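Local coordinates for periplasmic binding protein/LacI transcriptional regulator (Clostridium phytofermentans, PDB 3BRS) that probably binds a sugar in the cleft between its two lobes, as periplasmic binding proteins do, and serves its uptake into the cell, at residues M8-K13 with L40-P45; D67-A72 with I91-I96; A29-K34 with I249-V254. All blocks are in the same frame, centred on the assembly; numbering follows the deposited sequence.

In the fold
The three contacts lie in the same lobe, on one side of the chain's centre, and form part of a three-layer alpha/beta/alpha lobe. Contacts 1 and 2 are about 9 Å apart between centres and belong to one parallel sheet whose order begins 39-42, 7-11, 68-71, 92-96: contact 1 is its edge pair, contact 2 the next pair but one, and strands 7-11 and 68-71 join them. Contact 3 packs helix 20-36 against helix 246-262 on one face of this sheet, about 12 Å between centres from each of the others. Along the chain contact 1 closes before contact 2 opens, whereas contact 3 brings back a helix from near the C-terminus, consistent with the two-lobed periplasmic binding protein fold.

Contact 1 of 3, residues M8-K13 with L40-P45; sequences MICIPK and LEFMAP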
ATOM      1  N   MET A   8      19.097  -7.265 -10.810  1.00 29.46           N
ATOM      2  CA  MET A   8      17.790  -6.608 -10.575  1.00 29.83           C
ATOM      3  C   MET A   8      17.887  -5.685  -9.362  1.00 29.69           C
ATOM      4  O   MET A   8      18.541  -5.992  -8.386  1.00 28.90           O
ATOM      5  CB  MET A   8      16.680  -7.632 -10.305  1.00 31.47           C
ATOM      6  CG  MET A   8      16.412  -8.692 -11.423  1.00 38.29           C
ATOM      7  SD  MET A   8      14.701  -9.388 -11.396  1.00 25.49           S
ATOM      8  CE  MET A   8      14.925 -10.531 -12.739  1.00 46.93           C
ATOM      9  N   ILE A   9      17.307  -4.496  -9.436  1.00 29.57           N
ATOM     10  CA  ILE A   9      17.367  -3.632  -8.223  1.00 27.83           C
ATOM     11  C   ILE A   9      15.949  -3.354  -7.821  1.00 30.89           C
ATOM     12  O   ILE A   9      15.170  -2.891  -8.654  1.00 27.01           O
ATOM     13  CB  ILE A   9      18.125  -2.314  -8.526  1.00 26.15           C
ATOM     14  CG1 ILE A   9      19.625  -2.600  -8.740  1.00 23.57           C
ATOM     15  CG2 ILE A   9      17.887  -1.242  -7.345  1.00 30.27           C
ATOM     16  CD1 ILE A   9      20.426  -1.248  -9.262  1.00 27.22           C
ATOM     17  N   CYS A  10      15.604  -3.674  -6.567  1.00 33.94           N
ATOM     18  CA  CYS A  10      14.244  -3.416  -6.051  1.00 33.33           C
ATOM     19  C   CYS A  10      14.176  -2.077  -5.303  1.00 33.18           C
ATOM     20  O   CYS A  10      15.062  -1.808  -4.448  1.00 35.66           O
ATOM     21  CB  CYS A  10      13.831  -4.577  -5.100  1.00 33.13           C
ATOM     22  SG  CYS A  10      12.164  -4.203  -4.509  1.00 33.61           S
ATOM     23  N   ILE A  11      13.174  -1.244  -5.588  1.00 29.85           N
ATOM     24  CA  ILE A  11      13.087   0.088  -4.961  1.00 31.78           C
ATOM     25  C   ILE A  11      11.762   0.193  -4.325  1.00 32.57           C
ATOM     26  O   ILE A  11      10.823   0.628  -4.968  1.00 30.82           O
ATOM     27  CB  ILE A  11      13.305   1.269  -5.934  1.00 31.93           C
ATOM     28  CG1 ILE A  11      14.573   1.055  -6.789  1.00 23.99           C
ATOM     29  CG2 ILE A  11      13.233   2.643  -5.221  1.00 29.07           C
ATOM     30  CD1 ILE A  11      14.812   2.203  -7.848  1.00 31.33           C
ATOM     31  N   PRO A  12      11.636  -0.311  -3.094  1.00 34.31           N
ATOM     32  CA  PRO A  12      10.338  -0.158  -2.391  1.00 31.92           C
ATOM     33  C   PRO A  12      10.067   1.317  -2.016  1.00 32.64           C
ATOM     34  O   PRO A  12      10.868   2.192  -2.331  1.00 34.10           O
ATOM     35  CB  PRO A  12      10.476  -1.022  -1.161  1.00 31.61           C
ATOM     36  CG  PRO A  12      11.816  -1.807  -1.309  1.00 36.56           C
ATOM     37  CD  PRO A  12      12.645  -1.004  -2.285  1.00 35.47           C
ATOM     38  N   LYS A  13       8.906   1.633  -1.443  1.00 32.38           N
ATOM     39  CA  LYS A  13       8.637   3.011  -1.029  1.00 28.55           C
ATOM     40  C   LYS A  13       9.435   3.303   0.220  1.00 30.07           C
ATOM     41  O   LYS A  13       9.859   4.467   0.383  1.00 29.43           O
ATOM     42  CB  LYS A  13       7.177   3.182  -0.663  1.00 28.49           C
ATOM     43  CG  LYS A  13       6.232   3.077  -1.894  1.00 21.27           C
ATOM     44  CD  LYS A  13       4.852   3.414  -1.378  1.00 31.84           C
ATOM     45  CE  LYS A  13       3.812   3.495  -2.482  1.00 34.69           C
ATOM     46  NZ  LYS A  13       2.455   3.223  -1.857  1.00 39.97           N
ATOM     47  N   LEU A  40      20.239  -9.441  -6.581  1.00 35.02           N
ATOM     48  CA  LEU A  40      19.144  -8.494  -6.212  1.00 36.57           C
ATOM     49  C   LEU A  40      19.660  -7.515  -5.148  1.00 35.46           C
ATOM     50  O   LEU A  40      20.078  -7.941  -4.055  1.00 32.56           O
ATOM     51  CB  LEU A  40      17.958  -9.240  -5.593  1.00 36.89           C
ATOM     52  CG  LEU A  40      16.466  -8.869  -5.829  1.00 46.12           C
ATOM     53  CD1 LEU A  40      15.598  -9.330  -4.668  1.00 28.88           C
ATOM     54  CD2 LEU A  40      16.109  -7.418  -6.284  1.00 33.36           C
ATOM     55  N   GLU A  41      19.649  -6.213  -5.468  1.00 35.38           N
ATOM     56  CA  GLU A  41      19.900  -5.199  -4.444  1.00 34.45           C
ATOM     57  C   GLU A  41      18.545  -4.462  -4.101  1.00 32.94           C
ATOM     58  O   GLU A  41      17.624  -4.437  -4.930  1.00 30.98           O
ATOM     59  CB  GLU A  41      21.059  -4.254  -4.888  1.00 33.62           C
ATOM     60  CG  GLU A  41      22.516  -4.900  -5.103  1.00 32.50           C
ATOM     61  CD  GLU A  41      23.575  -3.919  -5.764  1.00 37.44           C
ATOM     62  OE1 GLU A  41      23.185  -2.846  -6.366  1.00 31.43           O
ATOM     63  OE2 GLU A  41      24.846  -4.205  -5.664  1.00 41.10           O
ATOM     64  N   PHE A  42      18.406  -3.923  -2.864  1.00 33.09           N
ATOM     65  CA  PHE A  42      17.329  -2.976  -2.446  1.00 31.52           C
ATOM     66  C   PHE A  42      17.832  -1.558  -2.148  1.00 32.03           C
ATOM     67  O   PHE A  42      18.936  -1.381  -1.653  1.00 35.48           O
ATOM     68  CB  PHE A  42      16.654  -3.524  -1.220  1.00 27.39           C
ATOM     69  CG  PHE A  42      16.032  -4.856  -1.448  1.00 34.55           C
ATOM     70  CD1 PHE A  42      14.684  -4.946  -1.873  1.00 35.99           C
ATOM     71  CD2 PHE A  42      16.753  -6.019  -1.293  1.00 28.36           C
ATOM     72  CE1 PHE A  42      14.038  -6.226  -2.101  1.00 30.96           C
ATOM     73  CE2 PHE A  42      16.122  -7.302  -1.544  1.00 35.60           C
ATOM     74  CZ  PHE A  42      14.751  -7.370  -1.970  1.00 33.69           C
ATOM     75  N   MET A  43      17.073  -0.557  -2.533  1.00 28.86           N
ATOM     76  CA  MET A  43      17.421   0.835  -2.320  1.00 33.63           C
ATOM     77  C   MET A  43      16.050   1.429  -1.959  1.00 34.61           C
ATOM     78  O   MET A  43      15.104   1.054  -2.593  1.00 34.85           O
ATOM     79  CB  MET A  43      17.941   1.518  -3.628  1.00 33.97           C
ATOM     80  CG  MET A  43      19.149   0.808  -4.362  1.00 46.65           C
ATOM     81  SD  MET A  43      19.748   1.750  -5.809  1.00 34.01           S
ATOM     82  CE  MET A  43      20.302   3.382  -5.349  1.00 36.11           C
ATOM     83  N   ALA A  44      15.931   2.331  -0.968  1.00 33.44           N
ATOM     84  CA  ALA A  44      14.628   2.859  -0.591  1.00 33.70           C
ATOM     85  C   ALA A  44      14.942   4.088   0.225  1.00 35.80           C
ATOM     86  O   ALA A  44      16.032   4.157   0.850  1.00 34.98           O
ATOM     87  CB  ALA A  44      13.793   1.814   0.252  1.00 31.77           C
ATOM     88  N   PRO A  45      14.042   5.093   0.178  1.00 35.21           N
ATOM     89  CA  PRO A  45      14.232   6.243   1.107  1.00 32.74           C
ATOM     90  C   PRO A  45      13.888   5.785   2.509  1.00 28.48           C
ATOM     91  O   PRO A  45      13.522   4.568   2.761  1.00 26.18           O
ATOM     92  CB  PRO A  45      13.188   7.226   0.648  1.00 30.18           C
ATOM     93  CG  PRO A  45      12.756   6.700  -0.760  1.00 39.01           C
ATOM     94  CD  PRO A  45      12.859   5.276  -0.679  1.00 32.21           C
TER
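Three backbone hydrogen bonds join residues 8-13 to residues 40-45, and each reaches its carbonyl nearly along the C=O axis. Glu41 N donates to Met8 O (3.1 Å), Cys10 N to Glu41 O (2.7 Å, with 166° at the hydrogen) and Met43 N to Cys10 O (3.0 Å). Met8 and Cys10 on one side and Glu41 and Met43 on the other supply the bonds of this parallel ladder, while Ile9 turns its backbone groups to strand 68-71. CA-H groups, such as Phe42 CA toward Cys10 O at 3.2 Å, fill in between. Beyond Ile11 the ladder ends, because Pro12 has no N-H; its CD rests 3.2 Å from Met43 O.

Apolar contacts differ by face. On that of Cys10 and Phe42, CB of Cys10 touches Phe42 CD1 at 3.4 Å, and SG, anti to the backbone N (chi1 -180°), meets the ring obliquely, 4.7 Å from its centroid. The small cysteine suits a place where a ring must come so near; Leu40 CD2 packs on its CB, and Val26 and Gln30 of helix 20-36 cover the ring. On the other face the Ile9 and Met43 side chains cross obliquely, with Ile9 CG2 3.8 Å from Met43 CG. At the sheet edge, Glu41 OE1 is hydrogen-bonded to Tyr7 OH and salt-bridged to Arg64.

Strand 7-11, helix 20-36 and strand 39-42 form the first beta-alpha-beta unit of this Rossmann-like lobe.

Contact 2 of 3, residues D67-A72 with I91-I96; sequences DVILLA and IKLIVI
Five backbone hydrogen bonds make the first shell, running from Lys92 N to Asp67 O (3.0 Å, on a carbonyl lone pair) through to Ile96 N and Leu71 O. The straightest is Ile69 N to Lys92 O at 2.8 Å. At the far end Ile96 N approaches Leu71 O from above the carbonyl plane, not on a lone pair; Ile96 also takes the crowded first torsion (chi1 46°), laying CG1 3.4 Å from Leu71 O.

Beta-branched and leucine side chains fill the next shell. Leu70 and Ile94 lie side by side, CG to CB at 4.1 Å, and Ile94 CG1 also meets Val68 CG1. On the opposite face Leu93, its CG anti to the backbone N, swings CD1 between Ile69 CG2 and Leu71 CB, 3.9 Å from the latter. Valine and isoleucine favour an extended backbone, and these apolar groups fill the buried faces under the helices.

Further out, helix 246-262 covers Val68, Lys92 and Ile94 through Leu260 and Leu261, while helix 51-63 covers Ile69 and Leu71. Asp67 OD2 accepts a hydrogen bond from Tyr7 N, and Asp106 OD2 one from Leu93 N. Parallel central strands sandwiched by helices fit the three-layer, Rossmann-like lobe of a periplasmic binding protein.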
ATOM      1  N   ASP A  67      19.580  -5.164 -15.042  1.00 25.19           N
ATOM      2  CA  ASP A  67      18.760  -5.623 -16.135  1.00 27.13           C
ATOM      3  C   ASP A  67      17.304  -5.179 -15.918  1.00 28.72           C
ATOM      4  O   ASP A  67      16.537  -4.956 -16.872  1.00 31.32           O
ATOM      5  CB  ASP A  67      18.841  -7.149 -16.143  1.00 29.42           C
ATOM      6  CG  ASP A  67      20.184  -7.662 -16.647  1.00 36.97           C
ATOM      7  OD1 ASP A  67      20.645  -7.203 -17.726  1.00 36.60           O
ATOM      8  OD2 ASP A  67      20.772  -8.476 -15.922  1.00 36.74           O
ATOM      9  N   VAL A  68      16.931  -5.011 -14.652  1.00 26.93           N
ATOM     10  CA  VAL A  68      15.528  -4.781 -14.244  0.50 26.13           C
ATOM     11  C   VAL A  68      15.508  -3.862 -13.061  1.00 28.03           C
ATOM     12  O   VAL A  68      16.352  -3.988 -12.182  1.00 29.85           O
ATOM     13  CB  VAL A  68      14.820  -6.100 -13.768  0.50 25.92           C
ATOM     14  CG1 VAL A  68      13.363  -5.800 -13.309  0.50  9.35           C
ATOM     15  CG2 VAL A  68      14.831  -7.202 -14.863  0.50 10.14           C
ATOM     16  N   ILE A  69      14.551  -2.955 -12.999  1.00 29.63           N
ATOM     17  CA  ILE A  69      14.341  -2.249 -11.734  1.00 29.40           C
ATOM     18  C   ILE A  69      12.912  -2.561 -11.335  1.00 29.62           C
ATOM     19  O   ILE A  69      12.004  -2.451 -12.183  1.00 27.98           O
ATOM     20  CB  ILE A  69      14.478  -0.743 -11.980  1.00 30.51           C
ATOM     21  CG1 ILE A  69      15.951  -0.295 -11.872  1.00 34.89           C
ATOM     22  CG2 ILE A  69      13.475   0.087 -11.095  1.00 24.66           C
ATOM     23  CD1 ILE A  69      16.196   1.131 -12.616  1.00 27.55           C
ATOM     24  N   LEU A  70      12.679  -2.981 -10.085  1.00 30.21           N
ATOM     25  CA  LEU A  70      11.296  -3.150  -9.593  1.00 30.11           C
ATOM     26  C   LEU A  70      10.947  -1.935  -8.735  1.00 30.20           C
ATOM     27  O   LEU A  70      11.717  -1.611  -7.842  1.00 31.28           O
ATOM     28  CB  LEU A  70      11.133  -4.410  -8.714  1.00 28.68           C
ATOM     29  CG  LEU A  70      11.538  -5.706  -9.390  1.00 29.78           C
ATOM     30  CD1 LEU A  70      13.042  -5.875  -9.365  1.00 29.57           C
ATOM     31  CD2 LEU A  70      10.899  -6.729  -8.566  1.00 36.99           C
ATOM     32  N   LEU A  71       9.777  -1.310  -8.911  1.00 25.16           N
ATOM     33  CA  LEU A  71       9.659  -0.011  -8.350  1.00 23.36           C
ATOM     34  C   LEU A  71       8.312   0.094  -7.763  1.00 26.67           C
ATOM     35  O   LEU A  71       7.344  -0.211  -8.468  1.00 29.13           O
ATOM     36  CB  LEU A  71       9.863   1.058  -9.449  1.00 22.88           C
ATOM     37  CG  LEU A  71       9.499   2.487  -9.076  1.00 30.98           C
ATOM     38  CD1 LEU A  71      10.361   3.034  -7.890  1.00 29.04           C
ATOM     39  CD2 LEU A  71       9.623   3.364 -10.347  1.00 25.35           C
ATOM     40  N   ALA A  72       8.234   0.525  -6.491  1.00 26.30           N
ATOM     41  CA  ALA A  72       6.915   0.872  -5.876  1.00 27.49           C
ATOM     42  C   ALA A  72       6.922   2.392  -5.897  1.00 30.06           C
ATOM     43  O   ALA A  72       7.782   3.011  -5.283  1.00 33.08           O
ATOM     44  CB  ALA A  72       6.748   0.276  -4.489  1.00 19.81           C
ATOM     45  N   ILE A  91      16.754  -0.736 -19.514  1.00 33.36           N
ATOM     46  CA  ILE A  91      16.291  -1.496 -18.309  1.00 33.73           C
ATOM     47  C   ILE A  91      14.775  -1.799 -18.325  1.00 33.88           C
ATOM     48  O   ILE A  91      13.934  -0.933 -18.652  1.00 33.98           O
ATOM     49  CB  ILE A  91      16.651  -0.688 -16.991  1.00 31.09           C
ATOM     50  CG1 ILE A  91      18.164  -0.406 -16.963  1.00 38.63           C
ATOM     51  CG2 ILE A  91      16.357  -1.530 -15.783  1.00 40.14           C
ATOM     52  CD1 ILE A  91      18.567   0.718 -16.009  1.00 33.63           C
ATOM     53  N   LYS A  92      14.434  -3.030 -17.936  1.00 31.88           N
ATOM     54  CA  LYS A  92      13.055  -3.476 -17.759  1.00 27.93           C
ATOM     55  C   LYS A  92      12.448  -2.832 -16.488  1.00 29.73           C
ATOM     56  O   LYS A  92      13.107  -2.759 -15.447  1.00 31.28           O
ATOM     57  CB  LYS A  92      13.101  -5.021 -17.585  1.00 32.00           C
ATOM     58  CG  LYS A  92      13.610  -5.813 -18.791  1.00 60.46           C
ATOM     59  CD  LYS A  92      12.528  -5.853 -19.863  1.00 42.00           C
ATOM     60  CE  LYS A  92      12.973  -5.291 -21.202  1.00 67.43           C
ATOM     61  NZ  LYS A  92      13.880  -6.237 -21.876  1.00 42.67           N
ATOM     62  N   LEU A  93      11.207  -2.355 -16.552  1.00 29.59           N
ATOM     63  CA  LEU A  93      10.556  -1.835 -15.401  1.00 28.82           C
ATOM     64  C   LEU A  93       9.415  -2.763 -15.004  1.00 29.45           C
ATOM     65  O   LEU A  93       8.464  -2.913 -15.780  1.00 32.89           O
ATOM     66  CB  LEU A  93      10.018  -0.429 -15.679  1.00 28.59           C
ATOM     67  CG  LEU A  93       9.235   0.285 -14.593  1.00 34.87           C
ATOM     68  CD1 LEU A  93       9.990   0.348 -13.236  1.00 26.79           C
ATOM     69  CD2 LEU A  93       8.961   1.643 -15.097  1.00 37.87           C
ATOM     70  N   ILE A  94       9.483  -3.339 -13.810  1.00 25.88           N
ATOM     71  CA  ILE A  94       8.306  -3.923 -13.099  1.00 26.20           C
ATOM     72  C   ILE A  94       7.785  -2.957 -12.072  1.00 29.15           C
ATOM     73  O   ILE A  94       8.536  -2.450 -11.209  1.00 34.20           O
ATOM     74  CB  ILE A  94       8.666  -5.261 -12.333  1.00 23.69           C
ATOM     75  CG1 ILE A  94       9.327  -6.188 -13.242  1.00 26.61           C
ATOM     76  CG2 ILE A  94       7.425  -5.999 -11.643  1.00 22.95           C
ATOM     77  CD1 ILE A  94       8.672  -6.231 -14.550  1.00 32.55           C
ATOM     78  N   VAL A  95       6.510  -2.620 -12.158  1.00 28.28           N
ATOM     79  CA  VAL A  95       5.925  -1.861 -11.059  1.00 26.06           C
ATOM     80  C   VAL A  95       5.341  -2.832 -10.011  1.00 28.84           C
ATOM     81  O   VAL A  95       4.624  -3.716 -10.369  1.00 31.37           O
ATOM     82  CB  VAL A  95       5.001  -0.829 -11.483  1.00 26.51           C
ATOM     83  CG1 VAL A  95       4.131  -0.429 -10.280  1.00 36.84           C
ATOM     84  CG2 VAL A  95       5.809   0.406 -12.030  1.00 33.22           C
ATOM     85  N   ILE A  96       5.756  -2.701  -8.734  1.00 29.00           N
ATOM     86  CA  ILE A  96       5.191  -3.517  -7.672  1.00 32.76           C
ATOM     87  C   ILE A  96       4.352  -2.644  -6.650  1.00 34.37           C
ATOM     88  O   ILE A  96       4.713  -1.509  -6.317  1.00 34.29           O
ATOM     89  CB  ILE A  96       6.301  -4.171  -6.926  1.00 34.60           C
ATOM     90  CG1 ILE A  96       7.363  -3.117  -6.652  1.00 28.70           C
ATOM     91  CG2 ILE A  96       6.782  -5.486  -7.647  1.00 36.27           C
ATOM     92  CD1 ILE A  96       8.285  -3.486  -5.473  1.00 25.70           C
TER

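Contact 3 of 3, residues A29-K34 with I249-V254; sequences AQMAAK and IGYLGV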
ATOM      1  N   ALA A  29      10.685 -11.388  -2.678  1.00 31.07           N
ATOM      2  CA  ALA A  29      11.553 -11.136  -3.792  1.00 28.01           C
ATOM      3  C   ALA A  29      12.952 -11.767  -3.535  1.00 28.80           C
ATOM      4  O   ALA A  29      13.595 -12.343  -4.431  1.00 28.34           O
ATOM      5  CB  ALA A  29      11.654  -9.624  -4.007  1.00 27.81           C
ATOM      6  N   GLN A  30      13.435 -11.716  -2.312  1.00 29.26           N
ATOM      7  CA  GLN A  30      14.684 -12.408  -2.038  1.00 31.78           C
ATOM      8  C   GLN A  30      14.527 -13.916  -2.130  1.00 34.73           C
ATOM      9  O   GLN A  30      15.512 -14.590  -2.461  1.00 36.19           O
ATOM     10  CB  GLN A  30      15.205 -12.106  -0.648  1.00 32.92           C
ATOM     11  CG  GLN A  30      15.488 -10.657  -0.350  1.00 35.50           C
ATOM     12  CD  GLN A  30      15.897 -10.542   1.105  1.00 45.83           C
ATOM     13  OE1 GLN A  30      15.458 -11.328   1.966  1.00 32.50           O
ATOM     14  NE2 GLN A  30      16.743  -9.580   1.396  1.00 43.63           N
ATOM     15  N   MET A  31      13.333 -14.465  -1.859  1.00 34.52           N
ATOM     16  CA  MET A  31      13.127 -15.903  -2.107  1.00 37.65           C
ATOM     17  C   MET A  31      13.105 -16.283  -3.605  1.00 35.91           C
ATOM     18  O   MET A  31      13.787 -17.215  -4.055  1.00 33.92           O
ATOM     19  CB  MET A  31      11.840 -16.389  -1.482  1.00 41.72           C
ATOM     20  CG  MET A  31      11.556 -17.827  -1.865  1.00 61.92           C
ATOM     21  SD  MET A  31      12.177 -18.838  -0.547  1.00 56.46           S
ATOM     22  CE  MET A  31      10.612 -19.387   0.147  1.00 60.19           C
ATOM     23  N   ALA A  32      12.322 -15.575  -4.387  1.00 35.64           N
ATOM     24  CA  ALA A  32      12.495 -15.688  -5.847  1.00 35.39           C
ATOM     25  C   ALA A  32      13.984 -15.546  -6.349  1.00 36.66           C
ATOM     26  O   ALA A  32      14.426 -16.372  -7.157  1.00 36.12           O
ATOM     27  CB  ALA A  32      11.554 -14.753  -6.606  1.00 33.95           C
ATOM     28  N   ALA A  33      14.737 -14.520  -5.914  1.00 36.40           N
ATOM     29  CA  ALA A  33      16.151 -14.336  -6.364  1.00 35.57           C
ATOM     30  C   ALA A  33      17.027 -15.507  -5.993  1.00 37.25           C
ATOM     31  O   ALA A  33      18.011 -15.834  -6.700  1.00 38.27           O
ATOM     32  CB  ALA A  33      16.787 -13.051  -5.768  1.00 34.00           C
ATOM     33  N   LYS A  34      16.747 -16.041  -4.812  1.00 37.30           N
ATOM     34  CA  LYS A  34      17.378 -17.276  -4.330  1.00 37.76           C
ATOM     35  C   LYS A  34      17.029 -18.397  -5.304  1.00 37.76           C
ATOM     36  O   LYS A  34      17.890 -19.092  -5.801  1.00 38.27           O
ATOM     37  CB  LYS A  34      16.886 -17.602  -2.905  1.00 37.11           C
ATOM     38  CG  LYS A  34      17.098 -19.051  -2.398  1.00 35.97           C
ATOM     39  CD  LYS A  34      17.096 -19.021  -0.861  1.00 44.73           C
ATOM     40  CE  LYS A  34      17.052 -20.404  -0.241  1.00 46.30           C
ATOM     41  NZ  LYS A  34      17.749 -20.375   1.098  1.00 53.28           N
ATOM     42  N   ILE A 249       3.494 -10.415  -4.063  1.00 27.95           N
ATOM     43  CA  ILE A 249       3.914  -9.259  -4.890  1.00 25.87           C
ATOM     44  C   ILE A 249       5.382  -9.267  -5.210  1.00 30.10           C
ATOM     45  O   ILE A 249       5.773  -8.978  -6.383  1.00 31.36           O
ATOM     46  CB  ILE A 249       3.550  -7.904  -4.258  1.00 22.49           C
ATOM     47  CG1 ILE A 249       2.040  -7.737  -4.351  1.00 26.22           C
ATOM     48  CG2 ILE A 249       4.209  -6.680  -5.079  1.00 31.47           C
ATOM     49  CD1 ILE A 249       1.408  -6.816  -3.242  1.00 24.48           C
ATOM     50  N   GLY A 250       6.210  -9.529  -4.192  1.00 27.50           N
ATOM     51  CA  GLY A 250       7.669  -9.512  -4.389  1.00 26.58           C
ATOM     52  C   GLY A 250       8.170 -10.706  -5.176  1.00 29.96           C
ATOM     53  O   GLY A 250       9.030 -10.571  -6.028  1.00 32.02           O
ATOM     54  N   TYR A 251       7.664 -11.898  -4.829  1.00 28.90           N
ATOM     55  CA  TYR A 251       8.012 -13.096  -5.476  1.00 30.35           C
ATOM     56  C   TYR A 251       7.748 -12.962  -7.003  1.00 31.19           C
ATOM     57  O   TYR A 251       8.661 -13.081  -7.838  1.00 31.81           O
ATOM     58  CB  TYR A 251       7.275 -14.300  -4.760  1.00 30.87           C
ATOM     59  CG  TYR A 251       7.758 -15.616  -5.288  1.00 36.24           C
ATOM     60  CD1 TYR A 251       7.359 -16.087  -6.530  1.00 36.68           C
ATOM     61  CD2 TYR A 251       8.699 -16.350  -4.575  1.00 39.00           C
ATOM     62  CE1 TYR A 251       7.897 -17.289  -7.069  1.00 40.15           C
ATOM     63  CE2 TYR A 251       9.256 -17.540  -5.080  1.00 44.49           C
ATOM     64  CZ  TYR A 251       8.855 -18.011  -6.310  1.00 40.22           C
ATOM     65  OH  TYR A 251       9.425 -19.204  -6.731  1.00 49.52           O
ATOM     66  N   LEU A 252       6.506 -12.676  -7.360  1.00 31.10           N
ATOM     67  CA  LEU A 252       6.091 -12.595  -8.739  1.00 33.82           C
ATOM     68  C   LEU A 252       6.827 -11.507  -9.497  1.00 36.68           C
ATOM     69  O   LEU A 252       7.083 -11.658 -10.688  1.00 39.08           O
ATOM     70  CB  LEU A 252       4.554 -12.323  -8.857  1.00 34.32           C
ATOM     71  CG  LEU A 252       3.583 -13.297  -8.125  1.00 37.66           C
ATOM     72  CD1 LEU A 252       2.066 -12.914  -8.243  1.00 36.36           C
ATOM     73  CD2 LEU A 252       3.787 -14.781  -8.455  1.00 38.25           C
ATOM     74  N   GLY A 253       7.125 -10.378  -8.850  1.00 34.52           N
ATOM     75  CA  GLY A 253       7.721  -9.235  -9.565  1.00 32.19           C
ATOM     76  C   GLY A 253       9.039  -9.796 -10.125  1.00 32.21           C
ATOM     77  O   GLY A 253       9.390  -9.638 -11.309  1.00 31.18           O
ATOM     78  N   VAL A 254       9.765 -10.467  -9.264  1.00 30.79           N
ATOM     79  CA  VAL A 254      11.066 -11.056  -9.690  1.00 31.85           C
ATOM     80  C   VAL A 254      10.904 -12.127 -10.769  1.00 35.56           C
ATOM     81  O   VAL A 254      11.346 -11.959 -11.928  1.00 37.61           O
ATOM     82  CB  VAL A 254      11.930 -11.591  -8.498  1.00 28.46           C
ATOM     83  CG1 VAL A 254      13.260 -12.214  -9.028  1.00 35.53           C
ATOM     84  CG2 VAL A 254      12.269 -10.433  -7.565  1.00 35.51           C
TER
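Ala29 O is the best-held polar atom, gripped by one N-H, that of Ala33 N at 2.9 Å. Gly250 O is bonded weakly by Val254 N, at 3.3 Å, and receives a bent CA-H contact from Ala29, with Ala29 CA 3.4 Å from the oxygen. No conventional hydrogen bond links the two segments; this is close helix-helix packing on one face of the parallel sheet of a periplasmic binding protein lobe. The axes of the segments approach to 7.3 Å and cross at -37°, a closeness that small residues permit. At the tightest point glycine suits position 250: with no CB on the side facing Ala29, it lets the backbones come this close.

Alanines provide the matching low surface. Ala29 CB touches Val254 CG2 at 3.7 Å. One turn on, Ala32 CB points into the interface and meets three things: Val254 CB, Tyr251 O and the Tyr251 ring. Valine suits its place because its two methyls straddle this surface, CG2 toward Ala29 and CG1 toward Ala32 and the backbone N of Ala33.

Tyr251 holds CG anti to its backbone N (chi1 -172°), which carries the ring alongside helix 20-36, where Glu35 and Tyr36 also touch it. The exposed Met31 brings CG to the ring edge, 4.0 Å from Tyr251 CE2. Over a face of the same ring, Ala32 CB makes a CH-pi contact, 3.9 Å from the centroid and 14° off the ring normal.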